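Side-chain contacts in methyl-accepting chemotaxis protein (Vibrio cholerae, PDB 6CEQ), which probably senses oxygen through a heme-binding PAS domain as part of a chemoreceptor that passes the signal on for chemotaxis: residues N8-D13 / Q19-A24; R64-N69 / L73-M78; I91-R94 / Y100-P103. All coordinates share one frame; numbering follows the deposited sequence.

Interaction 1. Residues N8-D13 / Q19-A24; sequences NLMMAD and QYLNPA. With HEM (protoporphyrin IX containing Fe), chain D.
Met10 and Leu21 face each other on the heme side of an antiparallel hairpin. CG of Met10 lies 3.9 Å from CG of Leu21. Met10 leaves the strand extended (chi1 -178°), which carries its sulfur to the heme. The chain then bends at SD, and Met10 CE lies over the porphyrin rim, 3.3 Å from the meso carbon CHC of the heme. CE sits on the side of the porphyrin where water 1 binds the iron. Ala12 CB is on the same side of the sheet and touches the vinyl carbon CBB.

Met11 and Tyr20 meet on the other side of the sheet. Met11 SD approaches the Tyr20 ring obliquely, 3.9 Å from CD2, a Met-aromatic contact. Their backbones are joined by Met11 N to Tyr20 O at 2.8 Å. Just beyond, Met11 O accepts from Gln19 N at 2.7 Å and weakly from Tyr20 N. Two residues thus face one, a classic beta bulge.

Asn22 takes over where the second strand ends. Asn22 N donates to Leu9 O at 3.0 Å. Asn22 OD1 accepts from Leu9 N, also at 3.0 Å and nearly straight at the hydrogen (169°), although the donor stands above the carbonyl plane. A chi1 of 85° folds the amide back to this place. OD1 also caps Leu25 N, and ND2 binds Thr7 O. The amide is therefore fixed through both its oxygen and its nitrogen. Asn8 OD1 packs against Ala24 CB, while its ND2 binds Leu107 O.

An opening hairpin that leads into a helix, with heme against one sheet face, is consistent with a heme-binding PAS domain.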
loop_
_atom_site.group_PDB
_atom_site.type_symbol
_atom_site.label_atom_id
_atom_site.label_comp_id
_atom_site.label_asym_id
_atom_site.label_seq_id
_atom_site.Cartn_x
_atom_site.Cartn_y
_atom_site.Cartn_z
ATOM N N ASN A 8 2.169 -2.271 -9.380
ATOM C CA ASN A 8 1.507 -2.749 -8.164
ATOM C C ASN A 8 0.864 -1.567 -7.457
ATOM O O ASN A 8 1.572 -0.659 -7.004
ATOM C CB ASN A 8 2.492 -3.433 -7.217
ATOM C CG ASN A 8 3.250 -4.547 -7.884
ATOM O OD1 ASN A 8 2.652 -5.463 -8.445
ATOM N ND2 ASN A 8 4.571 -4.471 -7.846
ATOM N N LEU A 9 -0.465 -1.580 -7.357
ATOM C CA LEU A 9 -1.218 -0.427 -6.875
ATOM C C LEU A 9 -2.197 -0.828 -5.780
ATOM O O LEU A 9 -2.837 -1.883 -5.852
ATOM C CB LEU A 9 -2.014 0.246 -8.003
ATOM C CG LEU A 9 -1.293 0.840 -9.209
ATOM C CD1 LEU A 9 -2.327 1.439 -10.145
ATOM C CD2 LEU A 9 -0.263 1.889 -8.794
ATOM N N MET A 10 -2.344 0.051 -4.791
ATOM C CA MET A 10 -3.280 -0.148 -3.692
ATOM C C MET A 10 -3.865 1.213 -3.339
ATOM O O MET A 10 -3.116 2.186 -3.263
ATOM C CB MET A 10 -2.547 -0.774 -2.499
ATOM C CG MET A 10 -3.365 -1.100 -1.297
ATOM S SD MET A 10 -2.381 -2.211 -0.267
ATOM C CE MET A 10 -0.747 -1.553 -0.384
ATOM N N MET A 11 -5.185 1.294 -3.132
ATOM C CA MET A 11 -5.858 2.561 -2.834
ATOM C C MET A 11 -6.590 2.501 -1.494
ATOM O O MET A 11 -7.154 1.465 -1.131
ATOM C CB MET A 11 -6.859 2.920 -3.945
ATOM C CG MET A 11 -6.237 3.096 -5.329
ATOM S SD MET A 11 -7.384 2.700 -6.662
ATOM C CE MET A 11 -8.917 3.385 -6.047
ATOM N N ALA A 12 -6.600 3.620 -0.764
ATOM C CA ALA A 12 -7.337 3.721 0.494
ATOM C C ALA A 12 -8.121 5.029 0.533
ATOM O O ALA A 12 -7.835 5.967 -0.210
ATOM C CB ALA A 12 -6.397 3.635 1.706
ATOM N N ASP A 13 -9.123 5.095 1.412
ATOM C CA ASP A 13 -9.831 6.356 1.593
ATOM C C ASP A 13 -9.136 7.206 2.656
ATOM O O ASP A 13 -8.104 6.827 3.216
ATOM C CB ASP A 13 -11.314 6.134 1.917
ATOM C CG ASP A 13 -11.554 5.391 3.234
ATOM O OD1 ASP A 13 -10.638 5.285 4.080
ATOM O OD2 ASP A 13 -12.699 4.919 3.428
ATOM N N GLN A 19 -9.441 0.366 -0.166
ATOM C CA GLN A 19 -10.548 0.330 -1.114
ATOM C C GLN A 19 -10.319 -0.592 -2.298
ATOM O O GLN A 19 -11.287 -1.141 -2.826
ATOM C CB GLN A 19 -10.841 1.740 -1.643
ATOM C CG GLN A 19 -11.123 2.761 -0.546
ATOM C CD GLN A 19 -12.414 2.463 0.199
ATOM O OE1 GLN A 19 -12.426 2.327 1.423
ATOM N NE2 GLN A 19 -13.513 2.369 -0.542
ATOM N N TYR A 20 -9.073 -0.769 -2.737
ATOM C CA TYR A 20 -8.809 -1.501 -3.967
ATOM C C TYR A 20 -7.350 -1.930 -4.009
ATOM O O TYR A 20 -6.463 -1.163 -3.626
ATOM C CB TYR A 20 -9.132 -0.636 -5.198
ATOM C CG TYR A 20 -8.936 -1.342 -6.527
ATOM C CD1 TYR A 20 -9.874 -2.253 -6.982
ATOM C CD2 TYR A 20 -7.828 -1.083 -7.329
ATOM C CE1 TYR A 20 -9.711 -2.911 -8.184
ATOM C CE2 TYR A 20 -7.653 -1.739 -8.551
ATOM C CZ TYR A 20 -8.607 -2.647 -8.967
ATOM O OH TYR A 20 -8.472 -3.311 -10.164
ATOM N N LEU A 21 -7.116 -3.156 -4.480
ATOM C CA LEU A 21 -5.800 -3.642 -4.872
ATOM C C LEU A 21 -5.869 -4.093 -6.319
ATOM O O LEU A 21 -6.790 -4.828 -6.692
ATOM C CB LEU A 21 -5.334 -4.811 -4.005
ATOM C CG LEU A 21 -4.687 -4.485 -2.665
ATOM C CD1 LEU A 21 -5.742 -4.258 -1.611
ATOM C CD2 LEU A 21 -3.775 -5.631 -2.266
ATOM N N ASN A 22 -4.897 -3.679 -7.124
ATOM C CA ASN A 22 -4.912 -4.061 -8.524
ATOM C C ASN A 22 -4.406 -5.498 -8.677
ATOM O O ASN A 22 -3.883 -6.089 -7.725
ATOM C CB ASN A 22 -4.124 -3.038 -9.358
ATOM C CG ASN A 22 -2.628 -3.291 -9.401
ATOM O OD1 ASN A 22 -2.039 -3.886 -8.498
ATOM N ND2 ASN A 22 -1.992 -2.783 -10.459
ATOM N N PRO A 23 -4.640 -6.125 -9.835
ATOM C CA PRO A 23 -4.326 -7.563 -9.944
ATOM C C PRO A 23 -2.856 -7.881 -9.772
ATOM O O PRO A 23 -2.514 -8.906 -9.164
ATOM C CB PRO A 23 -4.823 -7.922 -11.351
ATOM C CG PRO A 23 -5.896 -6.897 -11.637
ATOM C CD PRO A 23 -5.383 -5.628 -11.011
ATOM N N ALA A 24 -1.971 -7.041 -10.312
ATOM C CA ALA A 24 -0.546 -7.311 -10.175
ATOM C C ALA A 24 -0.140 -7.391 -8.710
ATOM O O ALA A 24 0.583 -8.311 -8.308
ATOM C CB ALA A 24 0.260 -6.242 -10.908
HETATM C CHA HEM D . 5.050 1.739 4.844
HETATM C CHB HEM D . 0.866 3.823 3.573
HETATM C CHC HEM D . -0.909 -0.664 2.803
HETATM C CHD HEM D . 2.535 -2.308 5.791
HETATM C C1A HEM D . 4.115 2.659 4.424
HETATM C C2A HEM D . 4.397 3.995 4.078
HETATM C C3A HEM D . 3.228 4.590 3.719
HETATM C C4A HEM D . 2.206 3.628 3.847
HETATM C CMA HEM D . 3.057 6.019 3.273
HETATM C CAA HEM D . 5.755 4.649 4.098
HETATM C CBA HEM D . 6.139 4.980 5.542
HETATM C CGA HEM D . 7.560 5.480 5.581
HETATM O O1A HEM D . 8.391 5.068 4.741
HETATM O O2A HEM D . 7.908 6.306 6.452
HETATM C C1B HEM D . 0.055 2.748 3.180
HETATM C C2B HEM D . -1.178 2.928 2.497
HETATM C C3B HEM D . -1.697 1.687 2.268
HETATM C C4B HEM D . -0.728 0.723 2.840
HETATM C CMB HEM D . -1.797 4.243 2.101
HETATM C CAB HEM D . -2.966 1.369 1.589
HETATM C CBB HEM D . -3.301 2.008 0.472
HETATM C C1C HEM D . -0.141 -1.532 3.573
HETATM C C2C HEM D . -0.337 -2.914 3.716
HETATM C C3C HEM D . 0.649 -3.385 4.572
HETATM C C4C HEM D . 1.449 -2.271 4.948
HETATM C CMC HEM D . -1.418 -3.735 3.061
HETATM C CAC HEM D . 0.833 -4.781 5.007
HETATM C CBC HEM D . 0.669 -5.776 4.141
HETATM C C1D HEM D . 3.537 -1.339 5.699
HETATM C C2D HEM D . 4.888 -1.556 6.231
HETATM C C3D HEM D . 5.583 -0.434 5.968
HETATM C C4D HEM D . 4.662 0.472 5.271
HETATM C CMD HEM D . 5.393 -2.789 6.935
HETATM C CAD HEM D . 7.022 -0.163 6.319
HETATM C CBD HEM D . 7.203 -0.242 7.835
HETATM C CGD HEM D . 6.277 0.739 8.505
HETATM O O1D HEM D . 5.348 0.324 9.233
HETATM O O2D HEM D . 6.436 1.968 8.335
HETATM N NA HEM D . 2.766 2.454 4.276
HETATM N NB HEM D . 0.284 1.439 3.361
HETATM N NC HEM D . 0.940 -1.165 4.324
HETATM N ND HEM D . 3.464 -0.121 5.143
HETATM FE FE HEM D . 1.975 0.642 4.321
HETATM O O HOH W 1 2.751 0.002 1.974
#

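Interaction 2. Residues R64-N69 / L73-M78; sequences RSIISN and LPFTSM. With HEM (protoporphyrin IX containing Fe), chain D.
Arg64 O is gripped twice by Ser68, in the helix turn whose Ile66 faces Leu73 and Phe75. Ser68 N reaches Arg64 O at 2.9 Å, and Ser68 OG comes to it at a short 2.5 Å from the opposite face of the carbonyl plane. Asn69 ND2 turns back to a lone pair of Ser65 O at 2.8 Å. Ser68 and Asn69 each fold back in this way onto the carbonyl four residues earlier.

The contact across the segments is apolar. Ile66 CD1 stands over one face of the Phe75 ring, 3.8 Å from the centroid and 17° off the ring normal, a CH-pi contact. On the other branch, Ile66 CG2 touches Leu73 CD2 at 3.9 Å. The Phe75 side chain swings clear of its own N (chi1 178°), and the ring reaches in between Ile66 and the heme. Phe75 CE2 is 3.8 Å from the propionate carbon CAA of the heme. Propionate O1A lies at the ring edge, in plane, and Ser77 OG is 2.8 Å from this same heme O1A.

Through Ile66, helix 60-68 packs on Leu73 and on Phe75 of strand 75-81, an outermost strand of the sheet. Leu73 and Phe75 also touch neighbouring strand 84-94, while Ile67 turns to Pro103 on strand 100-109.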
loop_
_atom_site.group_PDB
_atom_site.type_symbol
_atom_site.label_atom_id
_atom_site.label_comp_id
_atom_site.label_asym_id
_atom_site.label_seq_id
_atom_site.Cartn_x
_atom_site.Cartn_y
_atom_site.Cartn_z
ATOM N N ARG A 64 -0.593 7.857 9.108
ATOM C CA ARG A 64 -1.794 8.688 9.157
ATOM C C ARG A 64 -1.473 10.146 8.866
ATOM O O ARG A 64 -2.230 10.830 8.169
ATOM C CB ARG A 64 -2.463 8.561 10.527
ATOM C CG ARG A 64 -3.261 7.292 10.692
ATOM C CD ARG A 64 -4.583 7.477 10.019
ATOM N NE ARG A 64 -5.387 6.262 9.998
ATOM C CZ ARG A 64 -6.663 6.245 9.639
ATOM N NH1 ARG A 64 -7.265 7.376 9.287
ATOM N NH2 ARG A 64 -7.342 5.109 9.649
ATOM N N SER A 65 -0.360 10.643 9.403
ATOM C CA SER A 65 0.029 12.020 9.127
ATOM C C SER A 65 0.380 12.203 7.653
ATOM O O SER A 65 0.095 13.258 7.066
ATOM C CB SER A 65 1.195 12.410 10.037
ATOM O OG SER A 65 1.811 13.613 9.617
ATOM N N ILE A 66 0.942 11.167 7.028
ATOM C CA ILE A 66 1.285 11.265 5.613
ATOM C C ILE A 66 0.017 11.323 4.763
ATOM O O ILE A 66 -0.113 12.190 3.891
ATOM C CB ILE A 66 2.196 10.094 5.191
ATOM C CG1 ILE A 66 3.558 10.171 5.888
ATOM C CG2 ILE A 66 2.374 10.070 3.672
ATOM C CD1 ILE A 66 4.391 8.916 5.731
ATOM N N ILE A 67 -0.971 10.468 5.049
ATOM C CA ILE A 67 -2.130 10.403 4.159
ATOM C C ILE A 67 -3.204 11.403 4.549
ATOM O O ILE A 67 -4.183 11.568 3.802
ATOM C CB ILE A 67 -2.742 8.987 4.105
ATOM C CG1 ILE A 67 -3.490 8.655 5.403
ATOM C CG2 ILE A 67 -1.663 7.957 3.809
ATOM C CD1 ILE A 67 -4.529 7.551 5.242
ATOM N N SER A 68 -3.064 12.056 5.702
ATOM C CA SER A 68 -3.961 13.124 6.135
ATOM C C SER A 68 -3.567 14.488 5.581
ATOM O O SER A 68 -4.348 15.436 5.705
ATOM C CB SER A 68 -4.027 13.195 7.664
ATOM O OG SER A 68 -4.509 11.968 8.182
ATOM N N ASN A 69 -2.354 14.627 5.039
ATOM C CA ASN A 69 -1.826 15.910 4.569
ATOM C C ASN A 69 -1.490 15.812 3.089
ATOM O O ASN A 69 -0.306 15.771 2.705
ATOM C CB ASN A 69 -0.615 16.319 5.405
ATOM C CG ASN A 69 -0.990 16.681 6.837
ATOM O OD1 ASN A 69 -1.231 17.849 7.143
ATOM N ND2 ASN A 69 -1.044 15.681 7.717
ATOM N N LEU A 73 1.962 15.525 -0.194
ATOM C CA LEU A 73 2.122 14.437 -1.145
ATOM C C LEU A 73 2.513 15.037 -2.489
ATOM O O LEU A 73 2.238 16.216 -2.749
ATOM C CB LEU A 73 0.829 13.618 -1.289
ATOM C CG LEU A 73 0.284 12.878 -0.064
ATOM C CD1 LEU A 73 -1.020 12.117 -0.340
ATOM C CD2 LEU A 73 1.348 11.898 0.400
ATOM N N PRO A 74 3.199 14.283 -3.356
ATOM C CA PRO A 74 3.605 12.874 -3.253
ATOM C C PRO A 74 4.701 12.572 -2.225
ATOM O O PRO A 74 5.546 13.417 -1.901
ATOM C CB PRO A 74 4.094 12.550 -4.672
ATOM C CG PRO A 74 4.546 13.848 -5.219
ATOM C CD PRO A 74 3.636 14.895 -4.626
ATOM N N PHE A 75 4.648 11.353 -1.693
ATOM C CA PHE A 75 5.598 10.847 -0.713
ATOM C C PHE A 75 6.291 9.619 -1.285
ATOM O O PHE A 75 5.639 8.760 -1.878
ATOM C CB PHE A 75 4.880 10.497 0.609
ATOM C CG PHE A 75 5.780 9.917 1.661
ATOM C CD1 PHE A 75 6.387 10.737 2.598
ATOM C CD2 PHE A 75 6.017 8.552 1.716
ATOM C CE1 PHE A 75 7.212 10.206 3.566
ATOM C CE2 PHE A 75 6.842 8.010 2.690
ATOM C CZ PHE A 75 7.437 8.836 3.614
ATOM N N THR A 76 7.615 9.530 -1.114
ATOM C CA THR A 76 8.363 8.370 -1.582
ATOM C C THR A 76 9.264 7.844 -0.480
ATOM O O THR A 76 9.769 8.608 0.349
ATOM C CB THR A 76 9.229 8.676 -2.807
ATOM O OG1 THR A 76 10.282 9.581 -2.439
ATOM C CG2 THR A 76 8.389 9.296 -3.911
ATOM N N SER A 77 9.478 6.531 -0.492
ATOM C CA SER A 77 10.318 5.906 0.521
ATOM C C SER A 77 10.637 4.483 0.091
ATOM O O SER A 77 9.972 3.908 -0.771
ATOM C CB SER A 77 9.611 5.903 1.882
ATOM O OG SER A 77 10.508 5.605 2.929
ATOM N N MET A 78 11.669 3.925 0.705
ATOM C CA MET A 78 11.972 2.507 0.605
ATOM C C MET A 78 11.474 1.844 1.879
ATOM O O MET A 78 11.711 2.355 2.976
ATOM C CB MET A 78 13.469 2.279 0.397
ATOM C CG MET A 78 13.854 0.826 0.390
ATOM S SD MET A 78 14.397 0.403 2.051
ATOM C CE MET A 78 13.633 -1.182 2.234
HETATM C CHA HEM D . 5.050 1.739 4.844
HETATM C CHB HEM D . 0.866 3.823 3.573
HETATM C CHC HEM D . -0.909 -0.664 2.803
HETATM C CHD HEM D . 2.535 -2.308 5.791
HETATM C C1A HEM D . 4.115 2.659 4.424
HETATM C C2A HEM D . 4.397 3.995 4.078
HETATM C C3A HEM D . 3.228 4.590 3.719
HETATM C C4A HEM D . 2.206 3.628 3.847
HETATM C CMA HEM D . 3.057 6.019 3.273
HETATM C CAA HEM D . 5.755 4.649 4.098
HETATM C CBA HEM D . 6.139 4.980 5.542
HETATM C CGA HEM D . 7.560 5.480 5.581
HETATM O O1A HEM D . 8.391 5.068 4.741
HETATM O O2A HEM D . 7.908 6.306 6.452
HETATM C C1B HEM D . 0.055 2.748 3.180
HETATM C C2B HEM D . -1.178 2.928 2.497
HETATM C C3B HEM D . -1.697 1.687 2.268
HETATM C C4B HEM D . -0.728 0.723 2.840
HETATM C CMB HEM D . -1.797 4.243 2.101
HETATM C CAB HEM D . -2.966 1.369 1.589
HETATM C CBB HEM D . -3.301 2.008 0.472
HETATM C C1C HEM D . -0.141 -1.532 3.573
HETATM C C2C HEM D . -0.337 -2.914 3.716
HETATM C C3C HEM D . 0.649 -3.385 4.572
HETATM C C4C HEM D . 1.449 -2.271 4.948
HETATM C CMC HEM D . -1.418 -3.735 3.061
HETATM C CAC HEM D . 0.833 -4.781 5.007
HETATM C CBC HEM D . 0.669 -5.776 4.141
HETATM C C1D HEM D . 3.537 -1.339 5.699
HETATM C C2D HEM D . 4.888 -1.556 6.231
HETATM C C3D HEM D . 5.583 -0.434 5.968
HETATM C C4D HEM D . 4.662 0.472 5.271
HETATM C CMD HEM D . 5.393 -2.789 6.935
HETATM C CAD HEM D . 7.022 -0.163 6.319
HETATM C CBD HEM D . 7.203 -0.242 7.835
HETATM C CGD HEM D . 6.277 0.739 8.505
HETATM O O1D HEM D . 5.348 0.324 9.233
HETATM O O2D HEM D . 6.436 1.968 8.335
HETATM N NA HEM D . 2.766 2.454 4.276
HETATM N NB HEM D . 0.284 1.439 3.361
HETATM N NC HEM D . 0.940 -1.165 4.324
HETATM N ND HEM D . 3.464 -0.121 5.143
HETATM FE FE HEM D . 1.975 0.642 4.321
HETATM O O HOH W 1 2.751 0.002 1.974
#

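Interaction 3. Residues I91-R94 / Y100-P103; sequences IAMR and YIGP
Met93 and Gly102 form the hydrogen-bonded pair of an antiparallel beta hairpin in the PAS sheet, and a beta bulge follows at once. Two backbone bonds hold the strands. Met93 N donates to Gly102 O at 2.9 Å, and Ile101 N donates to Met93 O at 2.8 Å. Past Met93 the register slips by one, and Arg94 pairs with Tyr100. Ile101 is the extra residue. At Gly102 (phi 149°) a CB would run into the carbonyl O of Ile101, so only glycine fits easily.

Apolar side chains meet at two places. Ala92 CB approaches the Tyr100 ring obliquely, 3.7 Å from CE2. The ring extends along its own strand, and Gly102 N sits over one of its faces. Elsewhere the bend at Met93 SD brings Met93 CE back to 4.0 Å from Ile101 CG2. The tip of Ile101 lies against backbone instead, with its CD1 3.5 Å from Arg94 C.

The polar ends find partners outside the two segments. Arg94 leans back over Tyr100, and its NH1 binds Gly98 O in the connecting turn. The guanidinium plane is 54° from the Tyr100 ring, with Arg94 NH1 4.0 Å from Tyr100 CB. Tyr100 OH reaches out of the hairpin and bonds to the backbone O of Ile67.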
loop_
_atom_site.group_PDB
_atom_site.type_symbol
_atom_site.label_atom_id
_atom_site.label_comp_id
_atom_site.label_asym_id
_atom_site.label_seq_id
_atom_site.Cartn_x
_atom_site.Cartn_y
_atom_site.Cartn_z
ATOM N N ILE A 91 0.559 8.912 -3.673
ATOM C CA ILE A 91 0.043 10.094 -4.354
ATOM C C ILE A 91 -1.386 10.346 -3.889
ATOM O O ILE A 91 -2.079 9.449 -3.402
ATOM C CB ILE A 91 0.093 9.956 -5.892
ATOM C CG1 ILE A 91 -0.754 8.770 -6.355
ATOM C CG2 ILE A 91 1.524 9.791 -6.364
ATOM C CD1 ILE A 91 -2.103 9.160 -6.941
ATOM N N ALA A 92 -1.828 11.594 -4.053
ATOM C CA ALA A 92 -3.173 11.978 -3.660
ATOM C C ALA A 92 -4.155 11.645 -4.775
ATOM O O ALA A 92 -3.953 12.040 -5.928
ATOM C CB ALA A 92 -3.231 13.479 -3.337
ATOM N N MET A 93 -5.216 10.919 -4.433
ATOM C CA MET A 93 -6.325 10.717 -5.354
ATOM C C MET A 93 -7.343 11.824 -5.147
ATOM O O MET A 93 -7.606 12.229 -4.014
ATOM C CB MET A 93 -7.000 9.368 -5.133
ATOM C CG MET A 93 -6.114 8.186 -5.358
ATOM S SD MET A 93 -7.099 6.683 -5.312
ATOM C CE MET A 93 -7.965 6.885 -3.752
ATOM N N ARG A 94 -7.909 12.323 -6.240
ATOM C CA ARG A 94 -8.888 13.396 -6.140
ATOM C C ARG A 94 -10.136 13.066 -6.944
ATOM O O ARG A 94 -10.080 12.322 -7.923
ATOM C CB ARG A 94 -8.286 14.721 -6.608
ATOM C CG ARG A 94 -7.051 15.087 -5.816
ATOM C CD ARG A 94 -6.483 16.411 -6.214
ATOM N NE ARG A 94 -5.383 16.779 -5.328
ATOM C CZ ARG A 94 -5.534 17.366 -4.146
ATOM N NH1 ARG A 94 -6.746 17.670 -3.692
ATOM N NH2 ARG A 94 -4.466 17.649 -3.416
ATOM N N TYR A 100 -9.658 15.889 -2.303
ATOM C CA TYR A 100 -8.850 14.730 -1.931
ATOM C C TYR A 100 -9.734 13.583 -1.453
ATOM O O TYR A 100 -10.579 13.766 -0.568
ATOM C CB TYR A 100 -7.857 15.128 -0.840
ATOM C CG TYR A 100 -6.989 14.017 -0.278
ATOM C CD1 TYR A 100 -6.954 13.767 1.087
ATOM C CD2 TYR A 100 -6.183 13.241 -1.107
ATOM C CE1 TYR A 100 -6.148 12.768 1.620
ATOM C CE2 TYR A 100 -5.373 12.238 -0.584
ATOM C CZ TYR A 100 -5.359 12.008 0.776
ATOM O OH TYR A 100 -4.559 11.014 1.298
ATOM N N ILE A 101 -9.505 12.389 -2.013
ATOM C CA ILE A 101 -10.294 11.184 -1.750
ATOM C C ILE A 101 -9.542 10.252 -0.812
ATOM O O ILE A 101 -10.146 9.514 -0.024
ATOM C CB ILE A 101 -10.613 10.438 -3.063
ATOM C CG1 ILE A 101 -11.583 11.219 -3.938
ATOM C CG2 ILE A 101 -11.181 9.049 -2.792
ATOM C CD1 ILE A 101 -11.859 10.500 -5.245
ATOM N N GLY A 102 -8.222 10.248 -0.914
ATOM C CA GLY A 102 -7.426 9.280 -0.208
ATOM C C GLY A 102 -6.167 8.950 -0.975
ATOM O O GLY A 102 -5.982 9.381 -2.112
ATOM N N PRO A 103 -5.273 8.183 -0.360
ATOM C CA PRO A 103 -3.980 7.904 -0.985
ATOM C C PRO A 103 -4.046 6.737 -1.960
ATOM O O PRO A 103 -4.809 5.785 -1.784
ATOM C CB PRO A 103 -3.094 7.544 0.212
ATOM C CG PRO A 103 -4.062 6.885 1.168
ATOM C CD PRO A 103 -5.375 7.607 0.993
#

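All three interactions reach one sheet. Interactions 1 and 3 are hairpins, each partly buried, and they meet side by side: Ala12 N lies 3.0 Å from Pro103 O, and Met11 packs on Met93. Interaction 2 is a surface contact of helix on strand, with no hydrogen bond between its segments. Backbone bonds dominate the hairpins, apolar side chains the helix contact. Interactions 1 and 2 both touch the heme, at a meso carbon and vinyl group in the first and a propionate in the second. Interaction 3 reaches it through Pro103. Interactions 2 and 3 also join directly, where Leu73 CD1 packs 3.8 Å from Ala92 N.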